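Local coordinates for protein choline kinase (Streptococcus pneumoniae, PDB 4R78) that probably phosphorylates choline, as a choline kinase of protein kinase-like fold, with AMP bound here in its nucleotide pocket, at residues L98-E102 with A103-V107; E146-P149 with F150-I153; E242-L245 with S246-S250; V276-E280 with Q281-F285. All blocks are in the same frame, centred on the assembly; numbering follows the deposited sequence.

Interaction 1. Residues L98-E102 with A103-V107; sequences LFDIE and AGIKV
Leu98 and Val107 form a hydrogen-bonded pair of an antiparallel beta hairpin. Leu98 N donates to Val107 O at 3.1 Å, in the carbonyl plane and on a lone pair. Val107 N returns a nearly straight bond to Leu98 O at 2.8 Å. Their side chains run side by side on one sheet face, with Leu98 CB 3.9 Å from Val107 CB. On the other face, Lys106 CB lies 4.0 Å from Phe99 CD1, and Lys106 CG keeps close to the same ring atom. Lys106 NZ makes salt bridges to Glu216 and to Asp214, a residue of the AMP pocket. This strand part is tight, and Phe99, Lys106 and Val107 are buried.

The turn is more open, though still bonded. Gly104 and Ile105 both stand opposite Asp100, a G1 beta bulge, and Asp100 O accepts from both of their N atoms. The positive phi of Gly104 (84°) calls for glycine. Asp100 has CG anti to its N (chi1 -176°), and its OD1 takes Ala103 N at 2.8 Å, 32° out of the carboxylate plane. Lys28 makes a salt bridge to the same OD1. Glu102 is exposed at the tip of the turn, its side chain touching Lys28.

Strand 96-100 is an edge strand of the five-stranded sheet within this chain, and strand 105-109 also pairs with strand 61-66. Phe99 packs on helix 77-87, while Leu98 and Ile105 touch helix 20-30.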
loop_
_atom_site.group_PDB
_atom_site.type_symbol
_atom_site.label_atom_id
_atom_site.label_comp_id
_atom_site.label_asym_id
_atom_site.label_seq_id
_atom_site.Cartn_x
_atom_site.Cartn_y
_atom_site.Cartn_z
ATOM N N LEU A 98 -5.191 7.347 -16.727
ATOM C CA LEU A 98 -5.910 6.128 -17.076
ATOM C C LEU A 98 -5.918 5.161 -15.901
ATOM O O LEU A 98 -4.921 5.025 -15.192
ATOM C CB LEU A 98 -5.272 5.461 -18.301
ATOM C CG LEU A 98 -6.110 4.444 -19.077
ATOM C CD1 LEU A 98 -7.121 5.154 -19.976
ATOM C CD2 LEU A 98 -5.208 3.542 -19.904
ATOM N N PHE A 99 -7.054 4.507 -15.684
ATOM C CA PHE A 99 -7.137 3.423 -14.714
ATOM C C PHE A 99 -7.880 2.285 -15.399
ATOM O O PHE A 99 -9.112 2.286 -15.481
ATOM C CB PHE A 99 -7.831 3.876 -13.423
ATOM C CG PHE A 99 -7.578 2.974 -12.235
ATOM C CD1 PHE A 99 -6.499 3.202 -11.386
ATOM C CD2 PHE A 99 -8.422 1.903 -11.961
ATOM C CE1 PHE A 99 -6.263 2.376 -10.280
ATOM C CE2 PHE A 99 -8.202 1.074 -10.854
ATOM C CZ PHE A 99 -7.123 1.315 -10.012
ATOM N N ASP A 100 -7.110 1.331 -15.912
ATOM C CA ASP A 100 -7.643 0.259 -16.745
ATOM C C ASP A 100 -8.197 -0.883 -15.902
ATOM O O ASP A 100 -7.459 -1.579 -15.199
ATOM C CB ASP A 100 -6.564 -0.254 -17.704
ATOM C CG ASP A 100 -7.087 -1.308 -18.664
ATOM O OD1 ASP A 100 -6.745 -2.493 -18.477
ATOM O OD2 ASP A 100 -7.827 -0.948 -19.608
ATOM N N ILE A 101 -9.512 -1.053 -15.987
ATOM C CA ILE A 101 -10.254 -2.099 -15.288
ATOM C C ILE A 101 -9.991 -3.490 -15.869
ATOM O O ILE A 101 -9.968 -4.486 -15.141
ATOM C CB ILE A 101 -11.786 -1.777 -15.337
ATOM C CG1 ILE A 101 -12.102 -0.497 -14.549
ATOM C CG2 ILE A 101 -12.624 -2.950 -14.861
ATOM C CD1 ILE A 101 -11.584 -0.503 -13.123
ATOM N N GLU A 102 -9.791 -3.551 -17.183
ATOM C CA GLU A 102 -9.620 -4.827 -17.876
ATOM C C GLU A 102 -8.415 -5.624 -17.368
ATOM O O GLU A 102 -8.524 -6.826 -17.107
ATOM C CB GLU A 102 -9.541 -4.601 -19.395
ATOM C CG GLU A 102 -9.206 -5.844 -20.229
ATOM C CD GLU A 102 -10.302 -6.909 -20.258
ATOM O OE1 GLU A 102 -11.372 -6.752 -19.624
ATOM O OE2 GLU A 102 -10.083 -7.928 -20.944
ATOM N N ALA A 103 -7.277 -4.949 -17.204
ATOM C CA ALA A 103 -6.036 -5.620 -16.819
ATOM C C ALA A 103 -5.499 -5.178 -15.455
ATOM O O ALA A 103 -4.667 -5.865 -14.862
ATOM C CB ALA A 103 -4.979 -5.417 -17.892
ATOM N N GLY A 104 -5.964 -4.031 -14.968
ATOM C CA GLY A 104 -5.486 -3.504 -13.689
ATOM C C GLY A 104 -4.194 -2.731 -13.861
ATOM O O GLY A 104 -3.139 -3.134 -13.359
ATOM N N ILE A 105 -4.288 -1.616 -14.579
ATOM C CA ILE A 105 -3.129 -0.800 -14.936
ATOM C C ILE A 105 -3.444 0.675 -14.710
ATOM O O ILE A 105 -4.435 1.198 -15.226
ATOM C CB ILE A 105 -2.703 -1.011 -16.423
ATOM C CG1 ILE A 105 -2.399 -2.486 -16.719
ATOM C CG2 ILE A 105 -1.500 -0.137 -16.777
ATOM C CD1 ILE A 105 -2.299 -2.813 -18.201
ATOM N N LYS A 106 -2.587 1.332 -13.934
ATOM C CA LYS A 106 -2.724 2.750 -13.634
ATOM C C LYS A 106 -1.682 3.530 -14.416
ATOM O O LYS A 106 -0.504 3.173 -14.419
ATOM C CB LYS A 106 -2.548 2.977 -12.129
ATOM C CG LYS A 106 -2.650 4.437 -11.688
ATOM C CD LYS A 106 -2.577 4.567 -10.163
ATOM C CE LYS A 106 -1.162 4.366 -9.629
ATOM N NZ LYS A 106 -1.122 4.361 -8.133
ATOM N N VAL A 107 -2.126 4.584 -15.096
ATOM C CA VAL A 107 -1.220 5.451 -15.840
ATOM C C VAL A 107 -1.326 6.863 -15.278
ATOM O O VAL A 107 -2.382 7.495 -15.356
ATOM C CB VAL A 107 -1.534 5.459 -17.354
ATOM C CG1 VAL A 107 -0.509 6.302 -18.109
ATOM C CG2 VAL A 107 -1.575 4.041 -17.911
#

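Interaction 2. Residues E146-P149 with F150-I153; sequences EFAP and FEEI
Phe147 and Glu152 cross at about a right angle where a loop enters a helix. The ring and the carboxylate are turned 43° against each other. Phe147 CE1 comes 4.0 Å from Glu152 OE1, and its CZ approaches Glu152 CD about as closely. Glu152 starts with CG anti to its N (chi1 -165°) and then bends at chi2 (87°), which carries the carboxylate back toward the loop. A water connects the two sides. It accepts from Ala148 N at 2.9 Å and donates to Glu152 OE2 at 3.1 Å. The same water sits over one face of the Phe147 ring, toward its rim.

Glu151 behaves differently. Its chain is extended and lies alongside the Ala148 methyl. Glu151 CD and CB are both 3.7 Å from Ala148 CB. Two acidic side chains thus stand at the start of a helix, where their charge would be expected to suit the helix dipole.

Ala148 holds the N-cap position, with Pro149 as the first helical residue. The first backbone bond of the helix runs from Glu152 N to Ala148 O at 2.8 Å, nearly along the C=O axis. Ile153 N to Pro149 O follows at 3.1 Å. Pro149 has no N-H to give, which costs nothing in a first turn.

The contact begins helix 149-159. Pro149, Phe150 and Ile153 pack on helix 257-280. Phe150 also touches helix 179-186, and Ile153 touches helix 169-177. On the loop side, the Phe147 ring meets Trp225, in helix 223-233.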
loop_
_atom_site.group_PDB
_atom_site.type_symbol
_atom_site.label_atom_id
_atom_site.label_comp_id
_atom_site.label_asym_id
_atom_site.label_seq_id
_atom_site.Cartn_x
_atom_site.Cartn_y
_atom_site.Cartn_z
ATOM N N GLU A 146 -14.319 -2.531 2.302
ATOM C CA GLU A 146 -14.325 -2.656 3.753
ATOM C C GLU A 146 -13.207 -3.609 4.140
ATOM O O GLU A 146 -13.334 -4.827 3.959
ATOM C CB GLU A 146 -15.673 -3.195 4.246
ATOM C CG GLU A 146 -16.873 -2.320 3.896
ATOM C CD GLU A 146 -16.906 -1.024 4.689
ATOM O OE1 GLU A 146 -16.736 -1.072 5.926
ATOM O OE2 GLU A 146 -17.105 0.043 4.073
ATOM N N PHE A 147 -12.110 -3.056 4.658
ATOM C CA PHE A 147 -10.941 -3.872 4.965
ATOM C C PHE A 147 -11.205 -4.823 6.124
ATOM O O PHE A 147 -11.584 -4.413 7.223
ATOM C CB PHE A 147 -9.684 -3.030 5.213
ATOM C CG PHE A 147 -8.407 -3.788 4.975
ATOM C CD1 PHE A 147 -7.872 -3.889 3.696
ATOM C CD2 PHE A 147 -7.751 -4.425 6.023
ATOM C CE1 PHE A 147 -6.695 -4.598 3.462
ATOM C CE2 PHE A 147 -6.579 -5.139 5.798
ATOM C CZ PHE A 147 -6.047 -5.225 4.517
ATOM N N ALA A 148 -11.016 -6.105 5.842
ATOM C CA ALA A 148 -11.257 -7.162 6.805
ATOM C C ALA A 148 -9.980 -7.995 6.867
ATOM O O ALA A 148 -9.788 -8.902 6.052
ATOM C CB ALA A 148 -12.449 -8.002 6.366
ATOM N N PRO A 149 -9.082 -7.671 7.822
ATOM C CA PRO A 149 -7.738 -8.264 7.867
ATOM C C PRO A 149 -7.732 -9.792 7.949
ATOM O O PRO A 149 -6.869 -10.440 7.364
ATOM C CB PRO A 149 -7.135 -7.668 9.145
ATOM C CG PRO A 149 -7.901 -6.409 9.378
ATOM C CD PRO A 149 -9.293 -6.714 8.926
ATOM N N PHE A 150 -8.696 -10.361 8.664
ATOM C CA PHE A 150 -8.755 -11.808 8.855
ATOM C C PHE A 150 -9.303 -12.511 7.620
ATOM O O PHE A 150 -8.839 -13.596 7.258
ATOM C CB PHE A 150 -9.517 -12.134 10.145
ATOM C CG PHE A 150 -8.923 -11.463 11.356
ATOM C CD1 PHE A 150 -7.832 -12.028 12.009
ATOM C CD2 PHE A 150 -9.412 -10.234 11.805
ATOM C CE1 PHE A 150 -7.254 -11.404 13.109
ATOM C CE2 PHE A 150 -8.835 -9.594 12.907
ATOM C CZ PHE A 150 -7.750 -10.184 13.558
ATOM N N GLU A 151 -10.246 -11.861 6.941
ATOM C CA GLU A 151 -10.685 -12.308 5.621
ATOM C C GLU A 151 -9.546 -12.198 4.601
ATOM O O GLU A 151 -9.422 -13.034 3.704
ATOM C CB GLU A 151 -11.879 -11.485 5.136
ATOM C CG GLU A 151 -13.208 -11.798 5.814
ATOM C CD GLU A 151 -14.351 -10.942 5.279
ATOM O OE1 GLU A 151 -15.305 -10.671 6.041
ATOM O OE2 GLU A 151 -14.292 -10.531 4.098
ATOM N N GLU A 152 -8.714 -11.165 4.745
ATOM C CA GLU A 152 -7.583 -10.960 3.843
ATOM C C GLU A 152 -6.587 -12.115 3.924
ATOM O O GLU A 152 -6.109 -12.602 2.898
ATOM C CB GLU A 152 -6.886 -9.626 4.129
ATOM C CG GLU A 152 -5.929 -9.169 3.028
ATOM C CD GLU A 152 -6.608 -8.370 1.922
ATOM O OE1 GLU A 152 -5.880 -7.725 1.139
ATOM O OE2 GLU A 152 -7.854 -8.370 1.836
ATOM N N ILE A 153 -6.283 -12.555 5.144
ATOM C CA ILE A 153 -5.458 -13.746 5.343
ATOM C C ILE A 153 -6.020 -14.936 4.558
ATOM O O ILE A 153 -5.285 -15.611 3.836
ATOM C CB ILE A 153 -5.316 -14.092 6.850
ATOM C CG1 ILE A 153 -4.467 -13.030 7.556
ATOM C CG2 ILE A 153 -4.705 -15.488 7.043
ATOM C CD1 ILE A 153 -4.657 -12.972 9.065
HETATM O O HOH W 1 -10.265 -6.976 3.143
#

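Interaction 3. Residues E242-L245 with S246-S250; sequences ETFL and SHYES
The His247 ring turns its edge to the backbone of Thr243. This is the C-terminal end of alpha helix 238-248, with contacts between residues four apart. Thr243 O lies near the imidazole plane, 3.0 Å from His247 CD2. His247 has CG anti to its carbonyl carbon (chi1 -76°), which sends the ring back along the helix. The Thr243 methyl runs beside it, with CG2 4.0 Å from both CD2 and NE2 of His247. Both residues are exposed, though His247 also touches Ala130 of helix 126-137.

The Phe244 ring is buried. Its CE2 lies 3.9 Å from Tyr248 CB, an oblique approach, and the two side chains slant across each other. Phe126 meets the Phe244 ring edge-to-face. The Tyr248 side chain meets helix 126-137, where its hydroxyl is hydrogen-bonded to His137 ND1.

Phe244 and Tyr248 face helix 126-137, and both also touch helix 223-233. Leu245 packs on that second helix and on helix 257-280. Phe244, Leu245 and Tyr248 form the buried side. Among the exposed residues, Thr243 OG1 is hydrogen-bonded to Gln239 O and Glu242 OE2 to His257 NE2 of helix 257-280.

Four backbone bonds tie the turns together, from Ser246 N to Glu242 O through to the end of the helix. Glu249 is the first residue to leave helical angles, yet its N still donates to Leu245 O at 2.8 Å.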
loop_
_atom_site.group_PDB
_atom_site.type_symbol
_atom_site.label_atom_id
_atom_site.label_comp_id
_atom_site.label_asym_id
_atom_site.label_seq_id
_atom_site.Cartn_x
_atom_site.Cartn_y
_atom_site.Cartn_z
ATOM N N GLU A 242 6.286 8.018 19.365
ATOM C CA GLU A 242 5.686 8.949 20.323
ATOM C C GLU A 242 5.587 10.369 19.773
ATOM O O GLU A 242 4.555 11.032 19.928
ATOM C CB GLU A 242 6.448 8.923 21.652
ATOM C CG GLU A 242 6.249 7.632 22.434
ATOM C CD GLU A 242 4.780 7.286 22.634
ATOM O OE1 GLU A 242 4.107 7.976 23.432
ATOM O OE2 GLU A 242 4.301 6.323 21.992
ATOM N N THR A 243 6.650 10.823 19.112
ATOM C CA THR A 243 6.672 12.155 18.521
ATOM C C THR A 243 5.645 12.259 17.395
ATOM O O THR A 243 4.897 13.232 17.330
ATOM C CB THR A 243 8.092 12.537 18.029
ATOM O OG1 THR A 243 8.999 12.493 19.137
ATOM C CG2 THR A 243 8.115 13.933 17.423
ATOM N N PHE A 244 5.593 11.253 16.524
ATOM C CA PHE A 244 4.619 11.274 15.443
ATOM C C PHE A 244 3.187 11.274 15.971
ATOM O O PHE A 244 2.351 12.036 15.487
ATOM C CB PHE A 244 4.816 10.123 14.455
ATOM C CG PHE A 244 4.010 10.286 13.198
ATOM C CD1 PHE A 244 4.556 10.931 12.087
ATOM C CD2 PHE A 244 2.687 9.844 13.134
ATOM C CE1 PHE A 244 3.803 11.115 10.930
ATOM C CE2 PHE A 244 1.927 10.026 11.975
ATOM C CZ PHE A 244 2.485 10.656 10.879
ATOM N N LEU A 245 2.912 10.423 16.953
ATOM C CA LEU A 245 1.579 10.352 17.544
ATOM C C LEU A 245 1.172 11.680 18.175
ATOM O O LEU A 245 0.022 12.098 18.053
ATOM C CB LEU A 245 1.479 9.206 18.552
ATOM C CG LEU A 245 1.587 7.786 17.981
ATOM C CD1 LEU A 245 1.667 6.749 19.089
ATOM C CD2 LEU A 245 0.434 7.478 17.033
ATOM N N SER A 246 2.118 12.352 18.829
ATOM C CA SER A 246 1.840 13.667 19.406
ATOM C C SER A 246 1.377 14.671 18.347
ATOM O O SER A 246 0.424 15.420 18.575
ATOM C CB SER A 246 3.054 14.201 20.161
ATOM O OG SER A 246 2.732 15.418 20.806
ATOM N N HIS A 247 2.048 14.667 17.194
ATOM C CA HIS A 247 1.684 15.508 16.053
ATOM C C HIS A 247 0.329 15.108 15.443
ATOM O O HIS A 247 -0.484 15.962 15.092
ATOM C CB HIS A 247 2.756 15.402 14.962
ATOM C CG HIS A 247 4.016 16.158 15.252
ATOM N ND1 HIS A 247 4.461 17.190 14.454
ATOM C CD2 HIS A 247 4.940 16.018 16.232
ATOM C CE1 HIS A 247 5.596 17.661 14.935
ATOM N NE2 HIS A 247 5.908 16.969 16.016
ATOM N N TYR A 248 0.106 13.802 15.311
ATOM C CA TYR A 248 -1.048 13.275 14.583
ATOM C C TYR A 248 -2.349 13.297 15.391
ATOM O O TYR A 248 -3.426 13.546 14.836
ATOM C CB TYR A 248 -0.742 11.856 14.082
ATOM C CG TYR A 248 -1.961 11.075 13.648
ATOM C CD1 TYR A 248 -2.429 11.145 12.332
ATOM C CD2 TYR A 248 -2.663 10.282 14.559
ATOM C CE1 TYR A 248 -3.552 10.433 11.936
ATOM C CE2 TYR A 248 -3.791 9.570 14.172
ATOM C CZ TYR A 248 -4.230 9.652 12.861
ATOM O OH TYR A 248 -5.339 8.939 12.482
ATOM N N GLU A 249 -2.240 13.014 16.686
ATOM C CA GLU A 249 -3.389 12.929 17.591
ATOM C C GLU A 249 -4.196 14.224 17.599
ATOM O O GLU A 249 -3.637 15.317 17.689
ATOM C CB GLU A 249 -2.909 12.609 19.010
ATOM C CG GLU A 249 -3.988 12.175 19.999
ATOM C CD GLU A 249 -3.425 11.927 21.393
ATOM O OE1 GLU A 249 -2.316 12.430 21.694
ATOM O OE2 GLU A 249 -4.093 11.239 22.196
ATOM N N SER A 250 -5.513 14.079 17.478
ATOM C CA SER A 250 -6.468 15.177 17.634
ATOM C C SER A 250 -7.786 14.560 18.090
ATOM O O SER A 250 -7.896 13.337 18.181
ATOM C CB SER A 250 -6.646 15.946 16.319
ATOM O OG SER A 250 -7.394 15.201 15.370
#

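Interaction 4. Residues V276-E280 with Q281-F285; sequences VYKEE and QGEDF
Lys278 meets Phe285 and Glu283 where the chain folds back at the C-terminal end of helix 257-280. Lys278 CB sits 3.6 Å from Phe285 CE2, and CG stays near the same atom. The chain bends at chi2 (-72°) and then runs straight beside Glu283, with Lys278 CD 3.5 Å from Glu283 OE1. The tip meets water. Lys278 NZ is 4.4 Å from Glu283 OE1, too far for a salt bridge, and a water joins the two. A second water accepts a weak bond from NZ and donates to Gln281 OE1 at 2.8 Å.

That amide oxygen also lies over the centre of the Tyr277 ring, 3.2 Å above its plane.

A Schellman motif ends the helix. Gly282 has positive phi (114°), and its N donates to Glu279 O at 2.9 Å. Glu283 N bonds weakly to Lys278 O. Glu279 then reaches past the turn, and its OE2 takes Phe285 N at 2.8 Å on the anti lone pair.

Glu283 OE2 accepts from Asn50 N, so this carboxylate is gripped by backbone and by water. The lysine charge nearby would probably favour its ionised form, although the two groups meet through water and not in a direct salt bridge.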
loop_
_atom_site.group_PDB
_atom_site.type_symbol
_atom_site.label_atom_id
_atom_site.label_comp_id
_atom_site.label_asym_id
_atom_site.label_seq_id
_atom_site.Cartn_x
_atom_site.Cartn_y
_atom_site.Cartn_z
ATOM N N VAL A 276 4.555 -15.036 -0.555
ATOM C CA VAL A 276 4.472 -16.402 -1.082
ATOM C C VAL A 276 3.742 -16.419 -2.422
ATOM O O VAL A 276 4.224 -17.020 -3.390
ATOM C CB VAL A 276 3.799 -17.368 -0.082
ATOM C CG1 VAL A 276 3.732 -18.782 -0.653
ATOM C CG2 VAL A 276 4.566 -17.378 1.221
ATOM N N TYR A 277 2.599 -15.738 -2.483
ATOM C CA TYR A 277 1.804 -15.690 -3.704
ATOM C C TYR A 277 2.560 -15.024 -4.859
ATOM O O TYR A 277 2.549 -15.530 -5.992
ATOM C CB TYR A 277 0.473 -14.985 -3.439
ATOM C CG TYR A 277 -0.450 -14.923 -4.634
ATOM C CD1 TYR A 277 -0.726 -16.061 -5.394
ATOM C CD2 TYR A 277 -1.064 -13.727 -4.993
ATOM C CE1 TYR A 277 -1.584 -16.002 -6.493
ATOM C CE2 TYR A 277 -1.919 -13.657 -6.090
ATOM C CZ TYR A 277 -2.175 -14.797 -6.830
ATOM O OH TYR A 277 -3.023 -14.731 -7.915
ATOM N N LYS A 278 3.215 -13.901 -4.578
ATOM C CA LYS A 278 3.998 -13.214 -5.603
ATOM C C LYS A 278 5.141 -14.076 -6.127
ATOM O O LYS A 278 5.449 -14.057 -7.327
ATOM C CB LYS A 278 4.520 -11.868 -5.087
ATOM C CG LYS A 278 3.452 -10.777 -5.007
ATOM C CD LYS A 278 3.069 -10.293 -6.405
ATOM C CE LYS A 278 2.208 -9.047 -6.368
ATOM N NZ LYS A 278 1.886 -8.614 -7.761
ATOM N N GLU A 279 5.765 -14.842 -5.236
ATOM C CA GLU A 279 6.859 -15.712 -5.652
ATOM C C GLU A 279 6.368 -16.892 -6.488
ATOM O O GLU A 279 7.066 -17.332 -7.402
ATOM C CB GLU A 279 7.700 -16.158 -4.455
ATOM C CG GLU A 279 8.474 -15.004 -3.819
ATOM C CD GLU A 279 9.495 -15.459 -2.799
ATOM O OE1 GLU A 279 9.232 -16.445 -2.081
ATOM O OE2 GLU A 279 10.569 -14.829 -2.709
ATOM N N GLU A 280 5.161 -17.382 -6.199
ATOM C CA GLU A 280 4.551 -18.442 -7.014
ATOM C C GLU A 280 4.320 -17.998 -8.457
ATOM O O GLU A 280 4.274 -18.827 -9.368
ATOM C CB GLU A 280 3.248 -18.942 -6.383
ATOM C CG GLU A 280 3.478 -19.740 -5.119
ATOM C CD GLU A 280 2.275 -20.544 -4.652
ATOM O OE1 GLU A 280 1.150 -20.355 -5.160
ATOM O OE2 GLU A 280 2.471 -21.382 -3.749
ATOM N N GLN A 281 4.185 -16.689 -8.660
ATOM C CA GLN A 281 4.017 -16.129 -10.001
ATOM C C GLN A 281 5.348 -15.808 -10.685
ATOM O O GLN A 281 5.363 -15.303 -11.810
ATOM C CB GLN A 281 3.106 -14.902 -9.963
ATOM C CG GLN A 281 1.706 -15.205 -9.452
ATOM C CD GLN A 281 0.941 -13.956 -9.112
ATOM O OE1 GLN A 281 0.795 -13.605 -7.940
ATOM N NE2 GLN A 281 0.451 -13.267 -10.133
ATOM N N GLY A 282 6.459 -16.101 -10.008
ATOM C CA GLY A 282 7.776 -16.024 -10.635
ATOM C C GLY A 282 8.744 -14.978 -10.115
ATOM O O GLY A 282 9.890 -14.931 -10.564
ATOM N N GLU A 283 8.299 -14.129 -9.191
ATOM C CA GLU A 283 9.199 -13.145 -8.585
ATOM C C GLU A 283 10.039 -13.770 -7.472
ATOM O O GLU A 283 9.726 -14.856 -6.980
ATOM C CB GLU A 283 8.436 -11.913 -8.091
ATOM C CG GLU A 283 7.951 -11.011 -9.219
ATOM C CD GLU A 283 7.184 -9.806 -8.722
ATOM O OE1 GLU A 283 6.025 -9.970 -8.277
ATOM O OE2 GLU A 283 7.732 -8.686 -8.776
ATOM N N ASP A 284 11.115 -13.083 -7.102
ATOM C CA ASP A 284 12.061 -13.574 -6.106
ATOM C C ASP A 284 12.339 -12.454 -5.121
ATOM O O ASP A 284 13.068 -11.525 -5.445
ATOM C CB ASP A 284 13.365 -14.013 -6.799
ATOM C CG ASP A 284 14.483 -14.368 -5.819
ATOM O OD1 ASP A 284 14.219 -14.553 -4.611
ATOM O OD2 ASP A 284 15.645 -14.473 -6.276
ATOM N N PHE A 285 11.752 -12.542 -3.928
ATOM C CA PHE A 285 11.967 -11.534 -2.889
ATOM C C PHE A 285 12.858 -12.050 -1.764
ATOM O O PHE A 285 12.907 -11.459 -0.682
ATOM C CB PHE A 285 10.635 -11.015 -2.312
ATOM C CG PHE A 285 9.676 -10.448 -3.341
ATOM C CD1 PHE A 285 10.132 -9.870 -4.528
ATOM C CD2 PHE A 285 8.306 -10.472 -3.101
ATOM C CE1 PHE A 285 9.230 -9.350 -5.460
ATOM C CE2 PHE A 285 7.406 -9.946 -4.024
ATOM C CZ PHE A 285 7.864 -9.387 -5.206
HETATM O O HOH W 2 4.526 -7.674 -8.525
HETATM O O HOH W 3 4.651 -12.042 -9.122
HETATM O O HOH W 4 -0.211 -11.031 -7.563
#

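The four contacts follow one another along the chain without touching. Interaction 1 belongs to the five-stranded sheet; the other three lie on helices or at their ends. Interactions 3 and 4 are furthest apart, with centres about 37 Å apart on opposite sides of the chain's centre. The nearest atoms of interaction 4 are about 9 Å from interactions 1 and 2. Helix 257-280 links the helical contacts. It carries interaction 4 at its end, and side chains of interactions 2 and 3 pack on it. The bound AMP lies about 7 Å from the Lys106 side chain of interaction 1 and about 11 Å from that of Phe285. Kinase folds bind nucleotide between sheet and helical lobes.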